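Local coordinates for protein similar to metal-dependent hydrolase (Staphylococcus aureus subsp. aureus Mu50, PDB 3ESH) that is probably a metal-dependent hydrolase of the metallo-beta-lactamase superfamily, though its substrate is not established, at residues A[77-82]-A[109-114]; A[86-91]-A[96-101]; A[116-119]-A[123-126]; A[170-173]-A[177-180]. All coordinates share one frame; numbering follows the deposited sequence.

Contact 1: A[77-82]-A[109-114]; sequences RNFGVD and MHFDHA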
loop_
_atom_site.group_PDB
_atom_site.type_symbol
_atom_site.label_atom_id
_atom_site.label_comp_id
_atom_site.label_asym_id
_atom_site.label_seq_id
_atom_site.Cartn_x
_atom_site.Cartn_y
_atom_site.Cartn_z
ATOM N N ARG A 77 2.676 36.373 -20.174
ATOM C CA ARG A 77 4.097 36.631 -20.357
ATOM C C ARG A 77 4.981 35.521 -19.773
ATOM O O ARG A 77 5.872 35.006 -20.447
ATOM C CB ARG A 77 4.491 37.975 -19.727
ATOM C CG ARG A 77 4.045 39.198 -20.510
ATOM C CD ARG A 77 4.916 40.404 -20.167
ATOM N NE ARG A 77 4.808 40.782 -18.763
ATOM C CZ ARG A 77 3.725 41.329 -18.219
ATOM N NH1 ARG A 77 2.655 41.567 -18.969
ATOM N NH2 ARG A 77 3.711 41.637 -16.927
ATOM N N ASN A 78 4.740 35.160 -18.518
ATOM C CA ASN A 78 5.522 34.122 -17.870
ATOM C C ASN A 78 5.438 32.777 -18.590
ATOM O O ASN A 78 6.367 31.970 -18.505
ATOM C CB ASN A 78 5.062 33.920 -16.424
ATOM C CG ASN A 78 5.174 35.180 -15.585
ATOM O OD1 ASN A 78 5.860 36.136 -15.956
ATOM N ND2 ASN A 78 4.504 35.183 -14.436
ATOM N N PHE A 79 4.331 32.527 -19.289
ATOM C CA PHE A 79 4.144 31.255 -19.984
ATOM C C PHE A 79 4.383 31.298 -21.492
ATOM O O PHE A 79 4.024 30.368 -22.210
ATOM C CB PHE A 79 2.751 30.706 -19.702
ATOM C CG PHE A 79 2.563 30.238 -18.296
ATOM C CD1 PHE A 79 3.390 29.260 -17.763
ATOM C CD2 PHE A 79 1.551 30.766 -17.501
ATOM C CE1 PHE A 79 3.212 28.811 -16.456
ATOM C CE2 PHE A 79 1.368 30.323 -16.191
ATOM C CZ PHE A 79 2.202 29.343 -15.670
ATOM N N GLY A 80 4.987 32.388 -21.953
ATOM C CA GLY A 80 5.311 32.548 -23.354
ATOM C C GLY A 80 4.199 32.323 -24.354
ATOM O O GLY A 80 4.411 31.711 -25.402
ATOM N N VAL A 81 3.013 32.818 -24.046
ATOM C CA VAL A 81 1.890 32.669 -24.951
ATOM C C VAL A 81 2.027 33.683 -26.094
ATOM O O VAL A 81 2.082 34.887 -25.857
ATOM C CB VAL A 81 0.571 32.931 -24.210
ATOM C CG1 VAL A 81 -0.596 32.443 -25.032
ATOM C CG2 VAL A 81 0.606 32.263 -22.861
ATOM N N ASP A 82 2.091 33.200 -27.330
ATOM C CA ASP A 82 2.199 34.104 -28.472
ATOM C C ASP A 82 0.801 34.520 -28.880
ATOM O O ASP A 82 0.534 35.698 -29.119
ATOM C CB ASP A 82 2.891 33.417 -29.649
ATOM C CG ASP A 82 4.255 32.897 -29.287
ATOM O OD1 ASP A 82 5.073 33.677 -28.742
ATOM O OD2 ASP A 82 4.510 31.703 -29.550
HETATM N N MSE A 109 -5.810 17.610 -15.738
HETATM C CA MSE A 109 -6.315 18.971 -15.513
HETATM C C MSE A 109 -5.331 20.133 -15.329
HETATM O O MSE A 109 -5.697 21.182 -14.799
HETATM C CB MSE A 109 -7.290 18.953 -14.334
HETATM C CG MSE A 109 -8.537 18.128 -14.570
HETATM SE SE MSE A 109 -9.735 18.844 -15.970
HETATM C CE MSE A 109 -10.047 20.542 -15.096
ATOM N N HIS A 110 -4.092 19.952 -15.775
ATOM C CA HIS A 110 -3.105 21.028 -15.678
ATOM C C HIS A 110 -3.625 22.219 -16.514
ATOM O O HIS A 110 -4.435 22.032 -17.430
ATOM C CB HIS A 110 -1.749 20.518 -16.173
ATOM C CG HIS A 110 -1.071 19.601 -15.205
ATOM N ND1 HIS A 110 0.070 18.897 -15.520
ATOM C CD2 HIS A 110 -1.361 19.287 -13.922
ATOM C CE1 HIS A 110 0.450 18.191 -14.473
ATOM N NE2 HIS A 110 -0.400 18.409 -13.489
ATOM N N PHE A 111 -3.176 23.432 -16.204
ATOM C CA PHE A 111 -3.673 24.612 -16.906
ATOM C C PHE A 111 -3.460 24.591 -18.419
ATOM O O PHE A 111 -4.325 25.031 -19.175
ATOM C CB PHE A 111 -3.065 25.894 -16.319
ATOM C CG PHE A 111 -1.719 26.241 -16.883
ATOM C CD1 PHE A 111 -0.558 25.725 -16.322
ATOM C CD2 PHE A 111 -1.613 27.081 -17.988
ATOM C CE1 PHE A 111 0.695 26.043 -16.853
ATOM C CE2 PHE A 111 -0.374 27.409 -18.531
ATOM C CZ PHE A 111 0.786 26.890 -17.963
ATOM N N ASP A 112 -2.317 24.081 -18.861
ATOM C CA ASP A 112 -2.034 24.025 -20.286
ATOM C C ASP A 112 -3.055 23.160 -21.033
ATOM O O ASP A 112 -3.119 23.186 -22.253
ATOM C CB ASP A 112 -0.596 23.517 -20.532
ATOM C CG ASP A 112 -0.244 22.286 -19.697
ATOM O OD1 ASP A 112 -0.454 22.316 -18.462
ATOM O OD2 ASP A 112 0.268 21.281 -20.279
ATOM N N HIS A 113 -3.873 22.419 -20.296
ATOM C CA HIS A 113 -4.880 21.551 -20.909
ATOM C C HIS A 113 -6.328 21.915 -20.562
ATOM O O HIS A 113 -7.232 21.673 -21.356
ATOM C CB HIS A 113 -4.662 20.080 -20.499
ATOM C CG HIS A 113 -3.396 19.466 -21.034
ATOM N ND1 HIS A 113 -2.138 19.942 -20.720
ATOM C CD2 HIS A 113 -3.199 18.410 -21.855
ATOM C CE1 HIS A 113 -1.221 19.210 -21.327
ATOM N NE2 HIS A 113 -1.837 18.273 -22.024
ATOM N N ALA A 114 -6.541 22.506 -19.388
ATOM C CA ALA A 114 -7.894 22.823 -18.940
ATOM C C ALA A 114 -8.340 24.286 -18.900
ATOM O O ALA A 114 -9.520 24.562 -18.706
ATOM C CB ALA A 114 -8.113 22.192 -17.578
#
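Phe79 and Phe111 come at each other from opposite directions and make the whole contact, a single aromatic pair between the turn after helix 73-78 and the HxHxDH motif of the metallo-beta-lactamase fold (His108, His110, Asp112 and His113). CZ of Phe111 sits over the centre of one face of the Phe79 ring, with Phe79 CE1 closest at 3.4 Å. The centroids are 4.3 Å apart and the planes inclined at 37°, an oblique pairing. With its CG between the backbone N and the carbonyl carbon (chi1 84°), the Phe111 ring is directed at Phe79; it also stacks on Trp153. Behind it, His110 occupies the N-cap position of helix 111-114, and its imidazole meets those of His108 and His185. Donor atoms of His110, His185 and Asp206 appear to face one vacant point, which may be a metal site left empty in this model. On the far side, Phe79 is the first residue to leave helical geometry, and Gly80, with positive phi, is the C-prime residue of a Schellman motif in which Gly80 N is bonded to Arg77 O at 3.1 Å.

Contact 2: A[86-91]-A[96-101]; sequences HIIADL and LTPKDI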
loop_
_atom_site.group_PDB
_atom_site.type_symbol
_atom_site.label_atom_id
_atom_site.label_comp_id
_atom_site.label_asym_id
_atom_site.label_seq_id
_atom_site.Cartn_x
_atom_site.Cartn_y
_atom_site.Cartn_z
ATOM N N HIS A 86 -7.853 29.700 -30.582
ATOM C CA HIS A 86 -8.611 29.992 -31.803
ATOM C C HIS A 86 -9.513 28.799 -31.990
ATOM O O HIS A 86 -9.849 28.439 -33.120
ATOM C CB HIS A 86 -7.711 30.069 -33.038
ATOM C CG HIS A 86 -7.044 31.389 -33.227
ATOM N ND1 HIS A 86 -5.873 31.730 -32.588
ATOM C CD2 HIS A 86 -7.403 32.468 -33.961
ATOM C CE1 HIS A 86 -5.541 32.967 -32.918
ATOM N NE2 HIS A 86 -6.454 33.436 -33.751
ATOM N N ILE A 87 -9.897 28.179 -30.883
ATOM C CA ILE A 87 -10.720 26.982 -30.940
ATOM C C ILE A 87 -12.088 27.177 -31.602
ATOM O O ILE A 87 -12.606 26.250 -32.224
ATOM C CB ILE A 87 -10.880 26.373 -29.523
ATOM C CG1 ILE A 87 -11.368 24.932 -29.628
ATOM C CG2 ILE A 87 -11.832 27.216 -28.689
ATOM C CD1 ILE A 87 -11.409 24.220 -28.309
ATOM N N ILE A 88 -12.675 28.365 -31.493
ATOM C CA ILE A 88 -13.975 28.595 -32.124
ATOM C C ILE A 88 -13.834 28.640 -33.647
ATOM O O ILE A 88 -14.500 27.885 -34.360
ATOM C CB ILE A 88 -14.647 29.920 -31.642
ATOM C CG1 ILE A 88 -15.008 29.828 -30.155
ATOM C CG2 ILE A 88 -15.910 30.182 -32.436
ATOM C CD1 ILE A 88 -13.816 29.886 -29.236
ATOM N N ALA A 89 -12.964 29.519 -34.136
ATOM C CA ALA A 89 -12.735 29.640 -35.570
ATOM C C ALA A 89 -12.235 28.331 -36.183
ATOM O O ALA A 89 -12.646 27.962 -37.285
ATOM C CB ALA A 89 -11.741 30.760 -35.844
ATOM N N ASP A 90 -11.348 27.630 -35.479
ATOM C CA ASP A 90 -10.829 26.362 -35.995
ATOM C C ASP A 90 -11.959 25.360 -36.142
ATOM O O ASP A 90 -12.029 24.634 -37.127
ATOM C CB ASP A 90 -9.763 25.781 -35.065
ATOM C CG ASP A 90 -8.350 26.131 -35.498
ATOM O OD1 ASP A 90 -8.001 27.326 -35.470
ATOM O OD2 ASP A 90 -7.591 25.208 -35.865
ATOM N N LEU A 91 -12.849 25.321 -35.154
ATOM C CA LEU A 91 -13.976 24.397 -35.195
ATOM C C LEU A 91 -14.891 24.683 -36.381
ATOM O O LEU A 91 -15.427 23.760 -37.002
ATOM C CB LEU A 91 -14.772 24.478 -33.887
ATOM C CG LEU A 91 -14.209 23.707 -32.689
ATOM C CD1 LEU A 91 -15.076 23.945 -31.454
ATOM C CD2 LEU A 91 -14.167 22.222 -33.024
ATOM N N LEU A 96 -18.536 23.172 -37.338
ATOM C CA LEU A 96 -18.898 22.856 -35.965
ATOM C C LEU A 96 -18.846 24.108 -35.092
ATOM O O LEU A 96 -18.127 25.065 -35.384
ATOM C CB LEU A 96 -17.949 21.800 -35.397
ATOM C CG LEU A 96 -17.983 20.414 -36.042
ATOM C CD1 LEU A 96 -16.914 19.544 -35.411
ATOM C CD2 LEU A 96 -19.354 19.785 -35.863
ATOM N N THR A 97 -19.621 24.080 -34.015
ATOM C CA THR A 97 -19.701 25.176 -33.053
ATOM C C THR A 97 -19.470 24.601 -31.663
ATOM O O THR A 97 -19.781 23.441 -31.415
ATOM C CB THR A 97 -21.103 25.827 -33.081
ATOM O OG1 THR A 97 -21.178 26.737 -34.181
ATOM C CG2 THR A 97 -21.401 26.561 -31.779
ATOM N N PRO A 98 -18.901 25.401 -30.749
ATOM C CA PRO A 98 -18.639 24.969 -29.372
ATOM C C PRO A 98 -19.985 24.657 -28.725
ATOM O O PRO A 98 -20.351 25.235 -27.690
ATOM C CB PRO A 98 -17.991 26.204 -28.748
ATOM C CG PRO A 98 -17.264 26.818 -29.898
ATOM C CD PRO A 98 -18.277 26.709 -31.013
ATOM N N LYS A 99 -20.722 23.743 -29.341
ATOM C CA LYS A 99 -22.050 23.392 -28.866
ATOM C C LYS A 99 -22.454 22.077 -29.525
ATOM O O LYS A 99 -23.400 21.413 -29.111
ATOM C CB LYS A 99 -23.007 24.525 -29.243
ATOM C CG LYS A 99 -24.372 24.461 -28.595
ATOM C CD LYS A 99 -25.129 25.769 -28.757
ATOM C CE LYS A 99 -24.437 26.906 -28.018
ATOM N NZ LYS A 99 -25.248 28.160 -28.051
ATOM N N ASP A 100 -21.708 21.709 -30.555
ATOM C CA ASP A 100 -21.945 20.473 -31.287
ATOM C C ASP A 100 -21.016 19.399 -30.730
ATOM O O ASP A 100 -21.001 18.258 -31.194
ATOM C CB ASP A 100 -21.672 20.692 -32.773
ATOM C CG ASP A 100 -22.619 21.695 -33.383
ATOM O OD1 ASP A 100 -23.837 21.419 -33.357
ATOM O OD2 ASP A 100 -22.152 22.761 -33.875
ATOM N N ILE A 101 -20.240 19.794 -29.726
ATOM C CA ILE A 101 -19.305 18.901 -29.072
ATOM C C ILE A 101 -20.055 18.083 -28.031
ATOM O O ILE A 101 -20.747 18.628 -27.170
ATOM C CB ILE A 101 -18.180 19.696 -28.395
ATOM C CG1 ILE A 101 -17.466 20.555 -29.448
ATOM C CG2 ILE A 101 -17.200 18.749 -27.707
ATOM C CD1 ILE A 101 -16.887 19.755 -30.605
#
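Leu91 meets Leu96, Pro98 and Ile101 as the chain leaves helix 87-92 and turns back past its side. One backbone hydrogen bond joins the segments: Leu96 N donates to Leu91 O over 3.2 Å, bent to 141° at the hydrogen and arriving 44° out of the carbonyl plane. A second polar link braces the returning loop from within. The anti lone pair of Asp100 OD2 accepts from Thr97 N at 2.9 Å, so the carboxylate bridges the turn round Pro98.

Leu91 is at the middle of the apolar contacts, and the Pro98 ring touches both it and Ile88. CG of Pro98 lies 3.8 Å from Ile88 CG1 and 3.9 Å from Leu91 CD1; the Ile88 side chain passes it at about a right angle, that of Leu91 more slantwise. Leu91 holds CG beside its backbone N (chi1 -80°), and its two methyls divide the work: CD1 goes to Pro98, while CD2 approaches Ile101 CD1 loosely, at 4.4 Å. CB of Leu91 and CB of Leu96 are likewise 4.4 Å apart.

Beyond the pair, Leu96 packs on strands 51-54 and 59-61, and Ile101 on Ile61. The turn thus hands the chain from helix 87-92 to strand 103-105, the returning limb of a beta-alpha-beta crossover that begins at the parallel neighbour strand 59-61, in one sheet of the metallo-beta-lactamase alpha/beta fold.

Contact 3: A[116-119]-A[123-126]; sequences GLTD and HAIF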
loop_
_atom_site.group_PDB
_atom_site.type_symbol
_atom_site.label_atom_id
_atom_site.label_comp_id
_atom_site.label_asym_id
_atom_site.label_seq_id
_atom_site.Cartn_x
_atom_site.Cartn_y
_atom_site.Cartn_z
ATOM N N GLY A 116 -8.887 26.371 -21.219
ATOM C CA GLY A 116 -9.879 26.670 -22.236
ATOM C C GLY A 116 -11.220 25.984 -22.042
ATOM O O GLY A 116 -12.023 25.935 -22.968
ATOM N N LEU A 117 -11.466 25.451 -20.847
ATOM C CA LEU A 117 -12.729 24.769 -20.565
ATOM C C LEU A 117 -13.873 25.733 -20.262
ATOM O O LEU A 117 -15.044 25.404 -20.468
ATOM C CB LEU A 117 -12.574 23.782 -19.400
ATOM C CG LEU A 117 -12.011 22.401 -19.763
ATOM C CD1 LEU A 117 -11.925 21.525 -18.511
ATOM C CD2 LEU A 117 -12.906 21.765 -20.829
ATOM N N THR A 118 -13.544 26.916 -19.763
ATOM C CA THR A 118 -14.555 27.905 -19.445
ATOM C C THR A 118 -14.071 29.279 -19.861
ATOM O O THR A 118 -12.883 29.486 -20.087
ATOM C CB THR A 118 -14.828 27.969 -17.937
ATOM O OG1 THR A 118 -13.664 28.465 -17.267
ATOM C CG2 THR A 118 -15.193 26.597 -17.399
ATOM N N ASP A 119 -14.991 30.223 -19.981
ATOM C CA ASP A 119 -14.627 31.586 -20.306
ATOM C C ASP A 119 -14.565 32.236 -18.931
ATOM O O ASP A 119 -14.620 31.565 -17.921
ATOM C CB ASP A 119 -15.739 32.267 -21.137
ATOM C CG ASP A 119 -17.135 32.101 -20.524
ATOM O OD1 ASP A 119 -17.287 32.310 -19.309
ATOM O OD2 ASP A 119 -18.085 31.774 -21.268
ATOM N N HIS A 123 -18.121 30.376 -16.772
ATOM C CA HIS A 123 -19.311 29.766 -17.356
ATOM C C HIS A 123 -18.941 28.373 -17.840
ATOM O O HIS A 123 -18.987 27.418 -17.072
ATOM C CB HIS A 123 -19.851 30.561 -18.540
ATOM C CG HIS A 123 -20.962 29.866 -19.267
ATOM N ND1 HIS A 123 -21.321 30.182 -20.561
ATOM C CD2 HIS A 123 -21.785 28.854 -18.892
ATOM C CE1 HIS A 123 -22.308 29.397 -20.949
ATOM N NE2 HIS A 123 -22.610 28.581 -19.955
ATOM N N ALA A 124 -18.569 28.263 -19.110
ATOM C CA ALA A 124 -18.185 26.980 -19.673
ATOM C C ALA A 124 -18.293 26.936 -21.179
ATOM O O ALA A 124 -19.388 26.913 -21.720
ATOM C CB ALA A 124 -19.038 25.857 -19.098
ATOM N N ILE A 125 -17.152 26.936 -21.856
ATOM C CA ILE A 125 -17.143 26.827 -23.307
ATOM C C ILE A 125 -17.660 25.393 -23.398
ATOM O O ILE A 125 -17.534 24.665 -22.414
ATOM C CB ILE A 125 -15.696 26.864 -23.854
ATOM C CG1 ILE A 125 -14.920 28.045 -23.253
ATOM C CG2 ILE A 125 -15.724 26.911 -25.354
ATOM C CD1 ILE A 125 -15.520 29.397 -23.523
ATOM N N PHE A 126 -18.245 24.959 -24.510
ATOM C CA PHE A 126 -18.716 23.561 -24.613
ATOM C C PHE A 126 -19.855 23.158 -23.643
ATOM O O PHE A 126 -19.724 22.199 -22.874
ATOM C CB PHE A 126 -17.540 22.586 -24.443
ATOM C CG PHE A 126 -16.411 22.824 -25.412
ATOM C CD1 PHE A 126 -15.131 23.127 -24.967
ATOM C CD2 PHE A 126 -16.644 22.786 -26.775
ATOM C CE1 PHE A 126 -14.104 23.390 -25.875
ATOM C CE2 PHE A 126 -15.626 23.047 -27.690
ATOM C CZ PHE A 126 -14.357 23.351 -27.244
#
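Asp119 OD1 accepts a hydrogen bond from His123 N at 3.3 Å, bent to 139° at the hydrogen and met 42° above the carboxylate plane. With CG of Asp119 between the backbone N and the carbonyl carbon (chi1 49°), the carboxylate turns back toward His123 near the tip of the loop. It lies against the start of the His123 side chain, OD1 being 3.2 Å from His123 CB, and OD2 stands near the edge of the imidazole. A weak backbone bond, Ile125 N to Leu117 O at 3.0 Å, ties the chain nearer the base of the loop. Thr118 OG1 bonds to Lys70 NZ and only weakly to Asp119 O.

Thr118 CA and Ala124 CA approach to 3.8 Å, and Thr118 CG2 rests beside Ala124. Ile125 spreads over the opposite segment: its CG1 touches Gly116 O at 3.6 Å, while CD1 reaches Asp119 CB at 3.7 Å.

This loop of the metallo-beta-lactamase fold runs from helix 111-114, which holds part of the HxHxDH motif, to strand 130-134. Gly116 is joined by backbone bonding to Gly65, and the Phe126 ring lies on Ile87 and Leu91 of helix 87-92 and on Ile101, just before strand 103-105.

Contact 4: A[170-173]-A[177-180]; sequences HFEP and IKMQ
Phe171 and Met179 form the hydrogen-bonded pair of an antiparallel beta hairpin, strand 170-171 with strand 177-181, at what is, within this chain, one edge of a mixed sheet of the metallo-beta-lactamase fold. Both of its bonds are made: Met179 N to Phe171 O, 2.8 Å and nearly straight at 168°, and Phe171 N to Met179 O, longer at 3.1 Å and more bent at 151°. Met179 O also receives a CA-H...O contact from His170, and Ile177 O a similar one from Glu172 CA at 3.3 Å. On its other side, strand 177-181 is bonded through Lys178 and Gln180 to the backbone of Thr193 and Ile191 in strand 190-196. Glu172 and Lys178, both extended, run side by side in the same direction; their salt bridge, OE1 to NZ, is long at 3.9 Å, while Glu172 OE2 has a weak bond from Gly176 N.

The face carrying Phe171 and Met179 packs against strands 103-105, 130-134 and 164-167 of the other seven-stranded sheet, through Leu105, Val132, Ile165 and Phe167. There the selenium of selenomethionine Met179 lies near the plane of the Phe171 ring, 4.2 Å from its CD2, and 4.1 Å from CG of Pro173.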
loop_
_atom_site.group_PDB
_atom_site.type_symbol
_atom_site.label_atom_id
_atom_site.label_comp_id
_atom_site.label_asym_id
_atom_site.label_seq_id
_atom_site.Cartn_x
_atom_site.Cartn_y
_atom_site.Cartn_z
ATOM N N HIS A 170 -10.396 2.518 -16.458
ATOM C CA HIS A 170 -10.675 2.628 -17.894
ATOM C C HIS A 170 -12.114 3.058 -18.132
ATOM O O HIS A 170 -12.958 2.920 -17.255
ATOM C CB HIS A 170 -10.375 1.309 -18.620
ATOM C CG HIS A 170 -10.888 0.096 -17.909
ATOM N ND1 HIS A 170 -12.231 -0.156 -17.728
ATOM C CD2 HIS A 170 -10.228 -0.929 -17.314
ATOM C CE1 HIS A 170 -12.379 -1.282 -17.050
ATOM N NE2 HIS A 170 -11.178 -1.769 -16.786
ATOM N N PHE A 171 -12.380 3.600 -19.314
ATOM C CA PHE A 171 -13.718 4.066 -19.673
ATOM C C PHE A 171 -13.813 4.210 -21.185
ATOM O O PHE A 171 -12.935 4.797 -21.813
ATOM C CB PHE A 171 -13.996 5.413 -19.002
ATOM C CG PHE A 171 -15.386 5.951 -19.240
ATOM C CD1 PHE A 171 -16.507 5.168 -18.997
ATOM C CD2 PHE A 171 -15.573 7.263 -19.672
ATOM C CE1 PHE A 171 -17.800 5.689 -19.178
ATOM C CE2 PHE A 171 -16.860 7.787 -19.855
ATOM C CZ PHE A 171 -17.971 7.006 -19.609
ATOM N N GLU A 172 -14.876 3.655 -21.761
ATOM C CA GLU A 172 -15.095 3.722 -23.198
ATOM C C GLU A 172 -16.366 4.543 -23.437
ATOM O O GLU A 172 -17.472 4.012 -23.397
ATOM C CB GLU A 172 -15.240 2.299 -23.764
ATOM C CG GLU A 172 -14.982 2.171 -25.268
ATOM C CD GLU A 172 -14.992 0.722 -25.764
ATOM O OE1 GLU A 172 -14.645 -0.186 -24.981
ATOM O OE2 GLU A 172 -15.328 0.495 -26.947
ATOM N N PRO A 173 -16.215 5.862 -23.675
ATOM C CA PRO A 173 -17.300 6.823 -23.925
ATOM C C PRO A 173 -18.223 6.404 -25.072
ATOM O O PRO A 173 -19.398 6.099 -24.861
ATOM C CB PRO A 173 -16.553 8.109 -24.252
ATOM C CG PRO A 173 -15.273 7.959 -23.514
ATOM C CD PRO A 173 -14.911 6.536 -23.779
ATOM N N ILE A 177 -13.350 4.591 -28.704
ATOM C CA ILE A 177 -12.558 5.539 -27.932
ATOM C C ILE A 177 -12.387 4.987 -26.520
ATOM O O ILE A 177 -13.357 4.860 -25.783
ATOM C CB ILE A 177 -13.253 6.903 -27.837
ATOM C CG1 ILE A 177 -13.846 7.302 -29.197
ATOM C CG2 ILE A 177 -12.263 7.950 -27.364
ATOM C CD1 ILE A 177 -12.839 7.615 -30.266
ATOM N N LYS A 178 -11.152 4.655 -26.146
ATOM C CA LYS A 178 -10.895 4.092 -24.818
ATOM C C LYS A 178 -9.915 4.893 -23.957
ATOM O O LYS A 178 -8.758 5.082 -24.325
ATOM C CB LYS A 178 -10.393 2.646 -24.947
ATOM C CG LYS A 178 -11.318 1.743 -25.775
ATOM C CD LYS A 178 -10.920 0.275 -25.699
ATOM C CE LYS A 178 -11.827 -0.595 -26.577
ATOM N NZ LYS A 178 -11.559 -2.064 -26.474
HETATM N N MSE A 179 -10.391 5.364 -22.810
HETATM C CA MSE A 179 -9.556 6.131 -21.884
HETATM C C MSE A 179 -8.921 5.171 -20.895
HETATM O O MSE A 179 -9.546 4.188 -20.500
HETATM C CB MSE A 179 -10.408 7.150 -21.140
HETATM C CG MSE A 179 -11.052 8.095 -22.085
HETATM SE SE MSE A 179 -12.222 9.243 -21.117
HETATM C CE MSE A 179 -10.992 10.577 -20.646
ATOM N N GLN A 180 -7.694 5.453 -20.478
ATOM C CA GLN A 180 -7.004 4.558 -19.550
ATOM C C GLN A 180 -6.034 5.245 -18.581
ATOM O O GLN A 180 -5.068 5.894 -18.983
ATOM C CB GLN A 180 -6.272 3.493 -20.361
ATOM C CG GLN A 180 -5.549 2.471 -19.537
ATOM C CD GLN A 180 -4.856 1.438 -20.405
ATOM O OE1 GLN A 180 -3.897 0.788 -19.975
ATOM N NE2 GLN A 180 -5.342 1.275 -21.638
#

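Overall arrangement
From the N terminus, the chain first opens contact 1 after helix 73-78, then makes contact 2, a short loop nested wholly inside the longer one that contact 1 closes on returning at 109-114. Contact 3 follows in series, pinching the loop ahead of strand 130-134, and contact 4 closes the later hairpin; none cross. Contacts 2 and 3, with centres about 12 Å apart, touch through Phe126, whose CD2 lies 3.9 Å from Pro98 CA. Contact 3 also touches contact 1, through Met109 CE and Leu117 CD1 at 4.0 Å. Contact 4 stands apart, its centre about 26 Å from that of contact 1, in the second large sheet.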